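Local coordinates for protein gamma-glutamyl-gamma-aminobutyraldehyde dehydrogenase (Burkholderia cenocepacia, PDB 4LIH) that probably oxidises aldehydes, among them gamma-glutamyl-gamma-aminobutyraldehyde, to carboxylic acids with NAD(P)+ as the electron acceptor, at residues Arg103-Glu108 with Ala208-Gln213; Thr125-Pro130 with Ile301-Gly306; Asp245-Thr250 with Lys257-Tyr262; Ala324-Leu329 with Val393-Pro398; Glu358-Tyr363 with Gly409-Val414. One frame throughout, in Å; residues are numbered along the deposited sequence.

Interaction 1 (Arg103-Glu108 with Ala208-Gln213)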
# COMPACT_ATOMS: atom_id res chain seq x y z
N ARG A 103 -25.53 -9.35 17.19
CA ARG A 103 -25.83 -10.67 16.74
C ARG A 103 -26.67 -11.46 17.77
O ARG A 103 -27.60 -12.19 17.40
CB ARG A 103 -24.54 -11.41 16.38
CG ARG A 103 -23.89 -10.86 15.13
CD ARG A 103 -22.68 -11.68 14.70
NE ARG A 103 -21.98 -11.06 13.57
CZ ARG A 103 -22.32 -11.18 12.29
NH1 ARG A 103 -23.38 -11.91 11.89
NH2 ARG A 103 -21.60 -10.56 11.37
N GLU A 104 -26.36 -11.31 19.05
CA GLU A 104 -27.12 -11.94 20.12
C GLU A 104 -28.57 -11.43 20.14
O GLU A 104 -29.51 -12.17 20.44
CB GLU A 104 -26.49 -11.64 21.48
CG GLU A 104 -25.23 -12.40 21.79
CD GLU A 104 -24.68 -11.98 23.14
OE1 GLU A 104 -25.50 -11.82 24.05
OE2 GLU A 104 -23.45 -11.79 23.27
N HIS A 105 -28.75 -10.16 19.82
CA HIS A 105 -30.07 -9.55 19.75
C HIS A 105 -30.60 -9.48 18.31
O HIS A 105 -31.46 -8.65 18.00
CB HIS A 105 -30.01 -8.16 20.37
CG HIS A 105 -29.73 -8.17 21.84
ND1 HIS A 105 -30.74 -8.16 22.78
CD2 HIS A 105 -28.57 -8.22 22.54
CE1 HIS A 105 -30.21 -8.18 24.00
NE2 HIS A 105 -28.90 -8.22 23.88
N LEU A 106 -30.12 -10.36 17.45
CA LEU A 106 -30.50 -10.27 16.04
C LEU A 106 -32.02 -10.32 15.82
O LEU A 106 -32.52 -9.57 14.98
CB LEU A 106 -29.81 -11.32 15.18
CG LEU A 106 -30.25 -11.25 13.71
CD1 LEU A 106 -29.07 -11.36 12.75
CD2 LEU A 106 -31.27 -12.32 13.40
N ASP A 107 -32.74 -11.23 16.50
CA ASP A 107 -34.20 -11.34 16.29
C ASP A 107 -34.93 -10.04 16.66
O ASP A 107 -35.75 -9.56 15.88
CB ASP A 107 -34.83 -12.50 17.08
CG ASP A 107 -34.44 -13.86 16.55
OD1 ASP A 107 -33.83 -13.98 15.48
OD2 ASP A 107 -34.75 -14.85 17.21
N GLU A 108 -34.61 -9.48 17.82
CA GLU A 108 -35.18 -8.20 18.27
C GLU A 108 -34.89 -7.06 17.28
O GLU A 108 -35.78 -6.29 16.91
CB GLU A 108 -34.65 -7.81 19.64
CG GLU A 108 -35.30 -6.57 20.22
CD GLU A 108 -34.57 -6.02 21.42
OE1 GLU A 108 -33.53 -6.58 21.83
OE2 GLU A 108 -35.05 -5.01 21.96
N ALA A 208 -31.57 2.33 15.57
CA ALA A 208 -30.52 3.26 15.96
C ALA A 208 -30.49 3.37 17.47
O ALA A 208 -29.43 3.23 18.11
CB ALA A 208 -30.79 4.63 15.36
N ILE A 209 -31.66 3.69 18.02
CA ILE A 209 -31.86 3.80 19.45
C ILE A 209 -31.42 2.52 20.13
O ILE A 209 -30.64 2.56 21.08
CB ILE A 209 -33.34 4.12 19.80
CG1 ILE A 209 -33.71 5.53 19.32
CG2 ILE A 209 -33.56 4.00 21.30
CD1 ILE A 209 -35.14 5.97 19.54
N ARG A 210 -31.90 1.38 19.66
CA ARG A 210 -31.57 0.10 20.28
C ARG A 210 -30.06 -0.17 20.33
O ARG A 210 -29.54 -0.54 21.39
CB ARG A 210 -32.31 -1.07 19.61
CG ARG A 210 -32.21 -2.41 20.33
CD ARG A 210 -32.76 -2.27 21.76
NE ARG A 210 -32.68 -3.53 22.53
CZ ARG A 210 -31.86 -3.80 23.55
NH1 ARG A 210 -31.03 -2.91 24.06
NH2 ARG A 210 -31.90 -5.00 24.10
N VAL A 211 -29.35 0.05 19.21
CA VAL A 211 -27.91 -0.29 19.14
C VAL A 211 -27.06 0.65 20.00
O VAL A 211 -25.93 0.31 20.40
CB VAL A 211 -27.34 -0.37 17.70
CG1 VAL A 211 -28.05 -1.43 16.88
CG2 VAL A 211 -27.35 0.97 16.98
N ALA A 212 -27.63 1.82 20.30
CA ALA A 212 -26.99 2.79 21.19
C ALA A 212 -26.86 2.21 22.59
O ALA A 212 -25.82 2.34 23.22
CB ALA A 212 -27.80 4.07 21.25
N GLN A 213 -27.95 1.57 23.05
CA GLN A 213 -28.00 0.91 24.33
C GLN A 213 -26.96 -0.21 24.38
O GLN A 213 -26.18 -0.31 25.32
CB GLN A 213 -29.41 0.36 24.58
CG GLN A 213 -30.49 1.44 24.70
CD GLN A 213 -31.87 0.88 25.03
OE1 GLN A 213 -32.45 0.12 24.26
NE2 GLN A 213 -32.42 1.31 26.16
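Three N-H groups converge on Glu-108 OE1: NH2 of Arg-210 at 3.2 Å, and two weaker donors, NE of the same arginine and ND1 of His-105. The bond from NH2 lies in the guanidinium plane and uses the syn lone pair of OE1. The other oxygen, OE2, takes the shortest bond of the salt bridge, 2.9 Å from Arg-210 NE, but from above the carboxylate plane. Arginine thus meets glutamate side-on, NE and NH2 each serving one oxygen, although the two flat groups are twisted 54° apart. Arg-210 gets there by running CG anti to the backbone N and then bending at chi2 (58°), while Glu-108 stays extended. The imidazole of His-105 stands steeply against the guanidinium, its CE1 3.6 Å from Arg-210 NH2. His-105 sits just before helix 106-117, at its N-cap position, and Glu-108 is on the first turn. Arg-210 also packs on Leu-109 and Leu-112 of that helix. This is a surface clasp between helix 106-117 and helix 206-218, and the N-H groups converging on OE1 would be expected to stabilise the carboxylate in its ionised form.

Interaction 2 (Thr125-Pro130 with Ile301-Gly306)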
# COMPACT_ATOMS: atom_id res chain seq x y z
N THR A 125 -33.41 -10.14 8.88
CA THR A 125 -32.69 -11.16 9.60
C THR A 125 -31.43 -11.66 8.92
O THR A 125 -30.56 -12.22 9.58
CB THR A 125 -33.58 -12.39 9.90
OG1 THR A 125 -34.07 -12.95 8.67
CG2 THR A 125 -34.76 -12.01 10.80
N THR A 126 -31.33 -11.45 7.60
CA THR A 126 -30.25 -11.99 6.83
C THR A 126 -29.35 -10.97 6.11
O THR A 126 -28.19 -11.26 5.87
CB THR A 126 -30.77 -12.97 5.76
OG1 THR A 126 -31.59 -12.26 4.81
CG2 THR A 126 -31.56 -14.06 6.43
N VAL A 127 -29.88 -9.81 5.78
CA VAL A 127 -29.14 -8.77 5.09
C VAL A 127 -28.84 -7.65 6.06
O VAL A 127 -27.68 -7.35 6.31
CB VAL A 127 -29.92 -8.27 3.85
CG1 VAL A 127 -29.29 -7.00 3.27
CG2 VAL A 127 -30.04 -9.38 2.79
N ASP A 128 -29.88 -7.03 6.64
CA ASP A 128 -29.68 -5.75 7.38
C ASP A 128 -28.90 -5.90 8.70
O ASP A 128 -27.86 -5.28 8.88
CB ASP A 128 -31.06 -5.05 7.60
CG ASP A 128 -31.81 -4.83 6.28
OD1 ASP A 128 -32.40 -5.77 5.72
OD2 ASP A 128 -31.74 -3.72 5.74
N VAL A 129 -29.39 -6.71 9.65
CA VAL A 129 -28.72 -6.84 10.92
C VAL A 129 -27.33 -7.56 10.75
O VAL A 129 -26.32 -7.04 11.15
CB VAL A 129 -29.64 -7.49 11.97
CG1 VAL A 129 -28.90 -7.60 13.31
CG2 VAL A 129 -30.96 -6.68 12.12
N PRO A 130 -27.25 -8.70 10.06
CA PRO A 130 -25.90 -9.26 9.89
C PRO A 130 -24.91 -8.32 9.17
O PRO A 130 -23.72 -8.33 9.52
CB PRO A 130 -26.13 -10.53 9.07
CG PRO A 130 -27.55 -10.86 9.26
CD PRO A 130 -28.28 -9.57 9.45
N ILE A 301 -34.45 -4.18 -8.73
CA ILE A 301 -35.43 -3.10 -8.69
C ILE A 301 -36.56 -3.36 -7.73
O ILE A 301 -37.24 -2.45 -7.35
CB ILE A 301 -35.99 -2.80 -10.12
CG1 ILE A 301 -36.94 -1.59 -10.16
CG2 ILE A 301 -36.70 -4.03 -10.75
CD1 ILE A 301 -36.33 -0.31 -9.54
N PHE A 302 -36.78 -4.62 -7.34
CA PHE A 302 -37.90 -4.94 -6.48
C PHE A 302 -37.47 -5.31 -5.06
O PHE A 302 -38.29 -5.19 -4.16
CB PHE A 302 -38.77 -6.07 -7.10
CG PHE A 302 -39.27 -5.77 -8.49
CD1 PHE A 302 -39.71 -4.52 -8.84
CD2 PHE A 302 -39.32 -6.76 -9.45
CE1 PHE A 302 -40.16 -4.24 -10.12
CE2 PHE A 302 -39.75 -6.49 -10.70
CZ PHE A 302 -40.20 -5.22 -11.04
N TYR A 303 -36.22 -5.72 -4.87
CA TYR A 303 -35.64 -5.90 -3.54
C TYR A 303 -35.77 -4.62 -2.67
O TYR A 303 -35.48 -3.52 -3.12
CB TYR A 303 -34.16 -6.34 -3.59
CG TYR A 303 -33.66 -6.57 -2.17
CD1 TYR A 303 -33.95 -7.75 -1.53
CD2 TYR A 303 -32.93 -5.62 -1.48
CE1 TYR A 303 -33.55 -7.99 -0.24
CE2 TYR A 303 -32.52 -5.87 -0.17
CZ TYR A 303 -32.86 -7.08 0.42
OH TYR A 303 -32.54 -7.44 1.67
N ASN A 304 -36.19 -4.78 -1.43
CA ASN A 304 -36.48 -3.64 -0.55
C ASN A 304 -37.45 -2.65 -1.15
O ASN A 304 -37.35 -1.45 -0.96
CB ASN A 304 -35.19 -2.93 -0.17
CG ASN A 304 -35.26 -2.31 1.18
OD1 ASN A 304 -35.62 -2.96 2.13
ND2 ASN A 304 -34.95 -1.02 1.27
N MET A 305 -38.40 -3.16 -1.91
CA MET A 305 -39.41 -2.32 -2.53
C MET A 305 -38.90 -1.24 -3.50
O MET A 305 -39.53 -0.21 -3.65
CB MET A 305 -40.25 -1.64 -1.44
CG MET A 305 -40.97 -2.62 -0.49
SD MET A 305 -39.96 -3.56 0.72
CE MET A 305 -39.71 -2.37 2.03
N GLY A 306 -37.74 -1.43 -4.11
CA GLY A 306 -37.17 -0.39 -5.03
C GLY A 306 -36.62 0.80 -4.29
O GLY A 306 -36.17 1.75 -4.90
O HOH W 1 -32.98 -5.41 3.23
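Val-127 and Tyr-303 meet where helix 121-142 of the aldehyde dehydrogenase fold faces the segment that follows helix 290-302, and both van der Waals packing and a water bridge join the two. The packing is slight. Tyr-303 reaches across from the other side, and its hydroxyl ends against the isopropyl group of Val-127, with CB and both methyl groups close by; Val-127 CG2 is the nearest, 3.4 Å from Tyr-303 OH. The only apolar contact is made by the same methyl, 4.3 Å from Tyr-303 CZ, approaching the ring obliquely. With CG anti to the backbone N (chi1 -177°), the phenol extends from just past helix 290-302 toward helix 121-142.

The polar part runs through water. Tyr-303 OH and Asp-128 OD1 are 4.4 Å apart, too far for a direct bond, and one water joins them. The other carboxylate oxygen, OD2, has a salt bridge to Lys-119 NZ, and that lysine also binds Asn-304 OD1, giving a second link between the segments. A bound MES molecule, probably from the crystallisation liquor, lies about 4 Å from the Tyr-303 side chain. The bridging water sits 2.6 Å from Asp-128 OD1, to which it donates, and 2.6 Å from Tyr-303 OH.

Interaction 3 (Asp245-Thr250 with Lys257-Tyr262)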
# COMPACT_ATOMS: atom_id res chain seq x y z
N ASP A 245 -17.14 18.29 13.46
CA ASP A 245 -15.98 18.38 12.61
C ASP A 245 -16.22 17.75 11.24
O ASP A 245 -15.46 17.98 10.31
CB ASP A 245 -14.82 17.68 13.30
CG ASP A 245 -14.46 18.33 14.63
OD1 ASP A 245 -14.04 19.51 14.58
OD2 ASP A 245 -14.53 17.68 15.69
N CYS A 246 -17.26 16.95 11.13
CA CYS A 246 -17.53 16.16 9.93
C CYS A 246 -18.97 15.77 9.94
O CYS A 246 -19.47 15.43 10.97
CB CYS A 246 -16.67 14.89 9.92
SG CYS A 246 -17.20 13.67 8.72
N ILE A 247 -19.65 15.84 8.79
CA ILE A 247 -21.01 15.36 8.68
C ILE A 247 -21.09 14.39 7.49
O ILE A 247 -20.67 14.74 6.38
CB ILE A 247 -22.07 16.51 8.57
CG1 ILE A 247 -23.47 15.90 8.58
CG2 ILE A 247 -21.87 17.33 7.29
CD1 ILE A 247 -24.57 16.84 8.99
N ALA A 248 -21.60 13.19 7.76
CA ALA A 248 -21.82 12.11 6.77
C ALA A 248 -23.32 11.85 6.62
O ALA A 248 -23.99 11.57 7.61
CB ALA A 248 -21.12 10.83 7.25
N PHE A 249 -23.83 11.96 5.38
CA PHE A 249 -25.25 11.96 5.07
C PHE A 249 -25.51 10.96 3.94
O PHE A 249 -24.73 10.82 3.01
CB PHE A 249 -25.69 13.38 4.66
CG PHE A 249 -27.08 13.48 4.07
CD1 PHE A 249 -28.16 13.63 4.87
CD2 PHE A 249 -27.28 13.47 2.69
CE1 PHE A 249 -29.43 13.74 4.36
CE2 PHE A 249 -28.54 13.60 2.16
CZ PHE A 249 -29.64 13.73 3.00
N THR A 250 -26.61 10.24 4.06
CA THR A 250 -27.14 9.44 2.97
C THR A 250 -28.58 9.85 2.89
O THR A 250 -29.25 9.86 3.92
CB THR A 250 -27.04 7.93 3.21
OG1 THR A 250 -25.66 7.56 3.35
CG2 THR A 250 -27.64 7.12 2.02
N LYS A 257 -27.60 18.82 -0.96
CA LYS A 257 -27.17 20.20 -1.29
C LYS A 257 -27.33 21.17 -0.11
O LYS A 257 -26.54 22.09 0.03
CB LYS A 257 -27.91 20.71 -2.53
CG LYS A 257 -27.58 20.00 -3.84
CD LYS A 257 -28.51 20.43 -4.98
CE LYS A 257 -27.81 20.54 -6.33
NZ LYS A 257 -27.96 19.35 -7.24
N LEU A 258 -28.35 20.97 0.74
CA LEU A 258 -28.55 21.82 1.92
C LEU A 258 -27.47 21.58 2.96
O LEU A 258 -26.91 22.52 3.48
CB LEU A 258 -29.94 21.61 2.56
N ILE A 259 -27.18 20.31 3.23
CA ILE A 259 -26.12 19.92 4.16
C ILE A 259 -24.74 20.47 3.76
O ILE A 259 -23.99 20.95 4.59
CB ILE A 259 -25.96 18.38 4.23
CG1 ILE A 259 -27.28 17.67 4.61
CG2 ILE A 259 -24.85 18.02 5.21
CD1 ILE A 259 -27.61 17.78 6.07
N MET A 260 -24.39 20.38 2.48
CA MET A 260 -23.08 20.91 2.05
C MET A 260 -23.03 22.42 2.26
O MET A 260 -22.02 22.96 2.73
CB MET A 260 -22.74 20.54 0.60
CG MET A 260 -21.24 20.71 0.30
SD MET A 260 -20.60 19.48 -0.86
CE MET A 260 -21.64 19.87 -2.20
N GLN A 261 -24.15 23.09 1.99
CA GLN A 261 -24.20 24.53 2.16
C GLN A 261 -24.03 24.93 3.62
O GLN A 261 -23.24 25.80 3.93
CB GLN A 261 -25.48 25.13 1.49
CG GLN A 261 -25.45 24.89 -0.03
CD GLN A 261 -26.63 25.48 -0.84
OE1 GLN A 261 -26.76 26.70 -0.96
NE2 GLN A 261 -27.44 24.61 -1.44
N TYR A 262 -24.73 24.29 4.55
CA TYR A 262 -24.58 24.70 5.95
C TYR A 262 -23.22 24.28 6.52
O TYR A 262 -22.68 24.95 7.41
CB TYR A 262 -25.68 24.13 6.81
CG TYR A 262 -27.00 24.83 6.64
CD1 TYR A 262 -27.10 26.03 5.96
CD2 TYR A 262 -28.16 24.30 7.19
CE1 TYR A 262 -28.32 26.67 5.81
CE2 TYR A 262 -29.38 24.94 7.04
CZ TYR A 262 -29.45 26.12 6.35
OH TYR A 262 -30.67 26.75 6.22
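Ile-259 carries the helix side of this buried contact, which is wholly apolar across the segments. Its two branches divide the work. CG2 meets Ile-247 at 3.7 Å from that residue's CG2, with Ile-247 CD1 a little farther off, and the two side chains cross at about a right angle. CG1 instead lies over one face of the Phe-249 ring, displaced toward the rim, 4.1 Å from Phe-249 CD1. The split follows from chi1 of -56°, which sets CG2 anti to the backbone N and swings CG1 to the N side. Ala-239 of helix 232-240 touches both Ile-247 and Ile-259.

No polar bond crosses between the segments; within the helix, Lys-257 O accepts from Gln-261 N and, at 3.1 Å, from Gln-261 NE2, the two donors coming from opposite faces of the carbonyl plane. Strand 246-250, helix 253-266 and strand 270-274 form a beta-alpha-beta unit, as in the Rossmann-type NAD(P)-binding domain of aldehyde dehydrogenases, and the last strand ends at Glu-274, the predicted active-site residue.

Interaction 4 (Ala324-Leu329 with Val393-Pro398)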
# COMPACT_ATOMS: atom_id res chain seq x y z
N ALA A 324 -37.72 -12.34 -25.34
CA ALA A 324 -37.48 -13.45 -24.42
C ALA A 324 -37.10 -12.96 -23.02
O ALA A 324 -37.46 -13.59 -22.03
CB ALA A 324 -36.37 -14.34 -24.95
N PHE A 325 -36.33 -11.87 -22.96
CA PHE A 325 -35.87 -11.35 -21.70
C PHE A 325 -37.02 -10.78 -20.89
O PHE A 325 -37.14 -11.09 -19.70
CB PHE A 325 -34.78 -10.29 -21.88
CG PHE A 325 -34.00 -10.04 -20.63
CD1 PHE A 325 -32.99 -10.91 -20.24
CD2 PHE A 325 -34.32 -9.00 -19.79
CE1 PHE A 325 -32.28 -10.71 -19.07
CE2 PHE A 325 -33.61 -8.79 -18.62
CZ PHE A 325 -32.60 -9.64 -18.26
N ILE A 326 -37.87 -9.97 -21.53
CA ILE A 326 -39.02 -9.36 -20.87
C ILE A 326 -39.96 -10.48 -20.37
O ILE A 326 -40.43 -10.45 -19.24
CB ILE A 326 -39.74 -8.33 -21.80
CG1 ILE A 326 -38.86 -7.06 -21.97
CG2 ILE A 326 -41.11 -7.88 -21.25
CD1 ILE A 326 -39.38 -6.11 -23.06
N GLU A 327 -40.19 -11.52 -21.19
CA GLU A 327 -40.95 -12.67 -20.70
C GLU A 327 -40.39 -13.22 -19.37
O GLU A 327 -41.14 -13.41 -18.42
CB GLU A 327 -41.05 -13.78 -21.75
CG GLU A 327 -41.91 -14.95 -21.30
CD GLU A 327 -41.96 -16.10 -22.30
OE1 GLU A 327 -41.01 -16.27 -23.10
OE2 GLU A 327 -42.91 -16.91 -22.22
N LYS A 328 -39.07 -13.44 -19.29
CA LYS A 328 -38.44 -13.98 -18.09
C LYS A 328 -38.53 -13.02 -16.90
O LYS A 328 -38.72 -13.44 -15.76
CB LYS A 328 -36.98 -14.37 -18.38
CG LYS A 328 -36.84 -15.54 -19.37
CD LYS A 328 -35.40 -15.71 -19.83
CE LYS A 328 -35.19 -16.89 -20.77
NZ LYS A 328 -35.57 -18.20 -20.20
N LEU A 329 -38.45 -11.72 -17.20
CA LEU A 329 -38.57 -10.64 -16.22
C LEU A 329 -39.96 -10.61 -15.57
O LEU A 329 -40.11 -10.51 -14.33
CB LEU A 329 -38.29 -9.32 -16.96
CG LEU A 329 -38.19 -8.03 -16.21
CD1 LEU A 329 -37.03 -8.05 -15.20
CD2 LEU A 329 -37.99 -6.92 -17.24
N VAL A 393 -43.37 -2.81 -14.25
CA VAL A 393 -42.42 -2.68 -15.33
C VAL A 393 -43.06 -1.93 -16.48
O VAL A 393 -44.18 -2.26 -16.86
CB VAL A 393 -41.97 -4.08 -15.83
CG1 VAL A 393 -40.96 -3.97 -16.95
CG2 VAL A 393 -41.39 -4.91 -14.69
N PHE A 394 -42.35 -0.93 -17.00
CA PHE A 394 -42.66 -0.28 -18.27
C PHE A 394 -41.56 -0.43 -19.33
O PHE A 394 -40.37 -0.49 -19.02
CB PHE A 394 -42.81 1.22 -18.08
CG PHE A 394 -44.02 1.62 -17.28
CD1 PHE A 394 -45.25 1.74 -17.91
CD2 PHE A 394 -43.92 1.87 -15.93
CE1 PHE A 394 -46.35 2.13 -17.19
CE2 PHE A 394 -45.03 2.23 -15.19
CZ PHE A 394 -46.26 2.35 -15.82
N GLU A 395 -41.99 -0.41 -20.58
CA GLU A 395 -41.06 -0.30 -21.71
C GLU A 395 -41.11 1.16 -22.15
O GLU A 395 -42.18 1.68 -22.44
CB GLU A 395 -41.47 -1.26 -22.84
CG GLU A 395 -40.43 -1.30 -23.94
CD GLU A 395 -40.65 -2.38 -24.95
OE1 GLU A 395 -41.58 -3.20 -24.79
OE2 GLU A 395 -39.90 -2.37 -25.92
N VAL A 396 -39.97 1.85 -22.12
CA VAL A 396 -39.94 3.30 -22.40
C VAL A 396 -38.75 3.63 -23.25
O VAL A 396 -37.79 2.83 -23.37
CB VAL A 396 -39.89 4.20 -21.10
CG1 VAL A 396 -41.24 4.26 -20.39
CG2 VAL A 396 -38.79 3.78 -20.14
N LYS A 397 -38.80 4.81 -23.85
CA LYS A 397 -37.64 5.45 -24.43
C LYS A 397 -36.74 5.99 -23.32
O LYS A 397 -37.18 6.27 -22.20
CB LYS A 397 -38.05 6.65 -25.30
CG LYS A 397 -38.84 6.36 -26.56
CD LYS A 397 -39.06 7.71 -27.22
CE LYS A 397 -39.92 7.66 -28.46
NZ LYS A 397 -40.04 9.08 -28.89
N PRO A 398 -35.46 6.18 -23.64
CA PRO A 398 -34.57 6.60 -22.58
C PRO A 398 -34.76 7.99 -22.05
O PRO A 398 -34.25 8.28 -20.98
CB PRO A 398 -33.19 6.41 -23.19
CG PRO A 398 -33.40 6.41 -24.64
CD PRO A 398 -34.75 5.83 -24.87
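Leu-329 and Val-393 make the apolar, inner part of the contact: Leu-329 CD2 stands 4.2 Å from Val-393 CG1, and the two side chains meet at a slant. Leucine extends with CG anti to the backbone N (chi1 -174°), which carries its branched end off helix 319-333 toward the strand. Both residues are buried among further apolar groups, Leu-329 against Leu-412 and Val-414, and Val-393 against Val-414 and Val-374.

Two residues along the strand the character changes. Ile-326 CD1 comes within 4.0 Å of Glu-395 OE1, a methyl group in van der Waals contact with a carboxylate, and the side chains cross at about a right angle. Glu-395 is only partly exposed, and its charge is answered elsewhere: OE1 pairs with Arg-372 and OE2 with Lys-322, so the extended glutamate is held at both oxygens while the isoleucine packs beside it. This flank brings a charged, partly exposed side chain beside a buried isoleucine, whereas the leucine-valine flank is mainly hydrophobic.

Helix 319-333 thus lies against the sheet at strand 388-395, which runs between antiparallel strand 372-375 and parallel strand 411-417, with helix 290-302 packed alongside the helix at Phe-325, Lys-328 and Leu-329.

Interaction 5 (Glu358-Tyr363 with Gly409-Val414)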
# COMPACT_ATOMS: atom_id res chain seq x y z
N GLU A 358 -47.73 7.62 -2.61
CA GLU A 358 -48.36 8.55 -3.55
C GLU A 358 -47.41 9.03 -4.65
O GLU A 358 -47.78 9.13 -5.83
CB GLU A 358 -48.97 9.72 -2.78
CG GLU A 358 -50.15 9.25 -1.94
CD GLU A 358 -50.71 10.27 -0.97
OE1 GLU A 358 -49.98 11.09 -0.36
OE2 GLU A 358 -51.92 10.20 -0.80
N ARG A 359 -46.16 9.28 -4.25
CA ARG A 359 -45.08 9.69 -5.16
C ARG A 359 -44.80 8.59 -6.18
O ARG A 359 -44.73 8.84 -7.38
CB ARG A 359 -43.80 10.02 -4.36
CG ARG A 359 -42.53 10.06 -5.17
CD ARG A 359 -41.43 10.83 -4.44
NE ARG A 359 -40.25 11.03 -5.30
CZ ARG A 359 -39.99 12.13 -6.02
NH1 ARG A 359 -40.81 13.18 -6.04
NH2 ARG A 359 -38.88 12.19 -6.76
N VAL A 360 -44.65 7.36 -5.69
CA VAL A 360 -44.51 6.21 -6.59
C VAL A 360 -45.73 6.04 -7.54
O VAL A 360 -45.57 5.80 -8.74
CB VAL A 360 -44.25 4.91 -5.78
CG1 VAL A 360 -44.36 3.69 -6.68
CG2 VAL A 360 -42.90 4.97 -5.09
N LEU A 361 -46.94 6.13 -7.01
CA LEU A 361 -48.11 6.01 -7.87
C LEU A 361 -48.13 7.14 -8.92
O LEU A 361 -48.60 6.94 -10.02
CB LEU A 361 -49.38 5.94 -7.04
CG LEU A 361 -49.45 4.73 -6.08
CD1 LEU A 361 -50.55 4.88 -5.02
CD2 LEU A 361 -49.56 3.40 -6.83
N GLY A 362 -47.60 8.32 -8.57
CA GLY A 362 -47.55 9.43 -9.50
C GLY A 362 -46.62 9.15 -10.68
O GLY A 362 -46.91 9.51 -11.82
N TYR A 363 -45.49 8.50 -10.40
CA TYR A 363 -44.63 8.07 -11.49
C TYR A 363 -45.27 6.97 -12.34
O TYR A 363 -45.17 6.98 -13.58
CB TYR A 363 -43.28 7.65 -10.97
CG TYR A 363 -42.38 8.80 -10.63
CD1 TYR A 363 -41.78 9.54 -11.62
CD2 TYR A 363 -42.09 9.12 -9.31
CE1 TYR A 363 -40.94 10.60 -11.33
CE2 TYR A 363 -41.25 10.17 -8.99
CZ TYR A 363 -40.64 10.89 -10.02
OH TYR A 363 -39.78 11.92 -9.76
N GLY A 409 -38.93 3.45 -5.79
CA GLY A 409 -40.01 2.49 -5.60
C GLY A 409 -39.85 1.42 -6.66
O GLY A 409 -38.92 1.50 -7.47
N PRO A 410 -40.73 0.41 -6.67
CA PRO A 410 -40.52 -0.79 -7.45
C PRO A 410 -41.03 -0.63 -8.87
O PRO A 410 -41.96 -1.30 -9.27
CB PRO A 410 -41.31 -1.85 -6.68
CG PRO A 410 -42.44 -1.10 -6.12
CD PRO A 410 -41.93 0.28 -5.80
N VAL A 411 -40.43 0.33 -9.58
CA VAL A 411 -40.84 0.68 -10.93
C VAL A 411 -39.61 0.69 -11.84
O VAL A 411 -38.71 1.56 -11.70
CB VAL A 411 -41.48 2.07 -11.01
CG1 VAL A 411 -41.98 2.31 -12.44
CG2 VAL A 411 -42.63 2.23 -10.03
N LEU A 412 -39.62 -0.24 -12.78
CA LEU A 412 -38.55 -0.47 -13.70
C LEU A 412 -38.84 0.13 -15.07
O LEU A 412 -39.97 -0.03 -15.61
CB LEU A 412 -38.33 -1.97 -13.88
CG LEU A 412 -37.15 -2.37 -14.80
CD1 LEU A 412 -35.79 -2.02 -14.19
CD2 LEU A 412 -37.17 -3.85 -15.08
N SER A 413 -37.82 0.76 -15.64
CA SER A 413 -37.84 1.30 -17.00
C SER A 413 -36.98 0.39 -17.89
O SER A 413 -35.76 0.30 -17.71
CB SER A 413 -37.28 2.74 -17.04
OG SER A 413 -38.18 3.65 -16.45
N VAL A 414 -37.64 -0.31 -18.81
CA VAL A 414 -36.99 -1.16 -19.78
C VAL A 414 -36.74 -0.38 -21.08
O VAL A 414 -37.68 0.15 -21.71
CB VAL A 414 -37.83 -2.42 -20.11
CG1 VAL A 414 -37.13 -3.26 -21.14
CG2 VAL A 414 -38.06 -3.25 -18.86
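Val-360 is the side chain that helix 354-370 presses against the turn leading into strand 411-417 and against the strand's first residue. From the helix backbone its CB points toward the 409-414 segment, and the two methyl groups then part. CG2, which lies anti to the carbonyl carbon, goes to Gly-409 and stops 3.8 Å from the CA of that glycine. CG1, anti to the backbone N (chi1 169°), reaches farther along the chain: it stands 4.3 Å from Pro-410 CD and 4.0 Å from Val-411 CG2. The two valines slide past each other in opposite directions, so one methyl of each meets one methyl of the other. A single branched residue thereby spans three consecutive residues.

The backbones are close here, with 5.9 Å between the CA atoms of Val-360 and Gly-409. Gly-409 has no side chain, and Val-360 CG2 occupies the space beside its CA. Pro-410 is the centre of an inverse gamma turn, which bends the chain just before the strand begins; the accompanying bond from Val-411 N to Gly-409 O is weak.

Around this point Pro-410 also packs on Phe-302 of helix 290-302 and on Val-389, and Leu-361 touches Val-389 as well. Helix 354-370 therefore covers the entry of strand 411-417, which pairs in parallel with strands 388-395 and 314-318.

Overall arrangement
Interactions 3, 4 and 5 are buried and mainly apolar, each laying a helix on a sheet, while interaction 1 is a surface salt bridge between helices and interaction 2, partly buried, relies on water. Interactions 4 and 5 serve one sheet: their strands 388-395 and 411-417 are parallel neighbours, and Val-393 packs directly on Val-414. Interaction 3 belongs to the other sheet, about 28 Å from interaction 5 between centres. Interaction 2 connects the regions, touching interaction 1 through Leu-106 on Val-129, interaction 5 through Phe-302 and Pro-410, and interaction 4 through Phe-302 and Val-393. The helix-to-helix contact at the surface is ionic; helix-to-sheet contacts are mainly hydrocarbon, with charged Glu-395 at the margin.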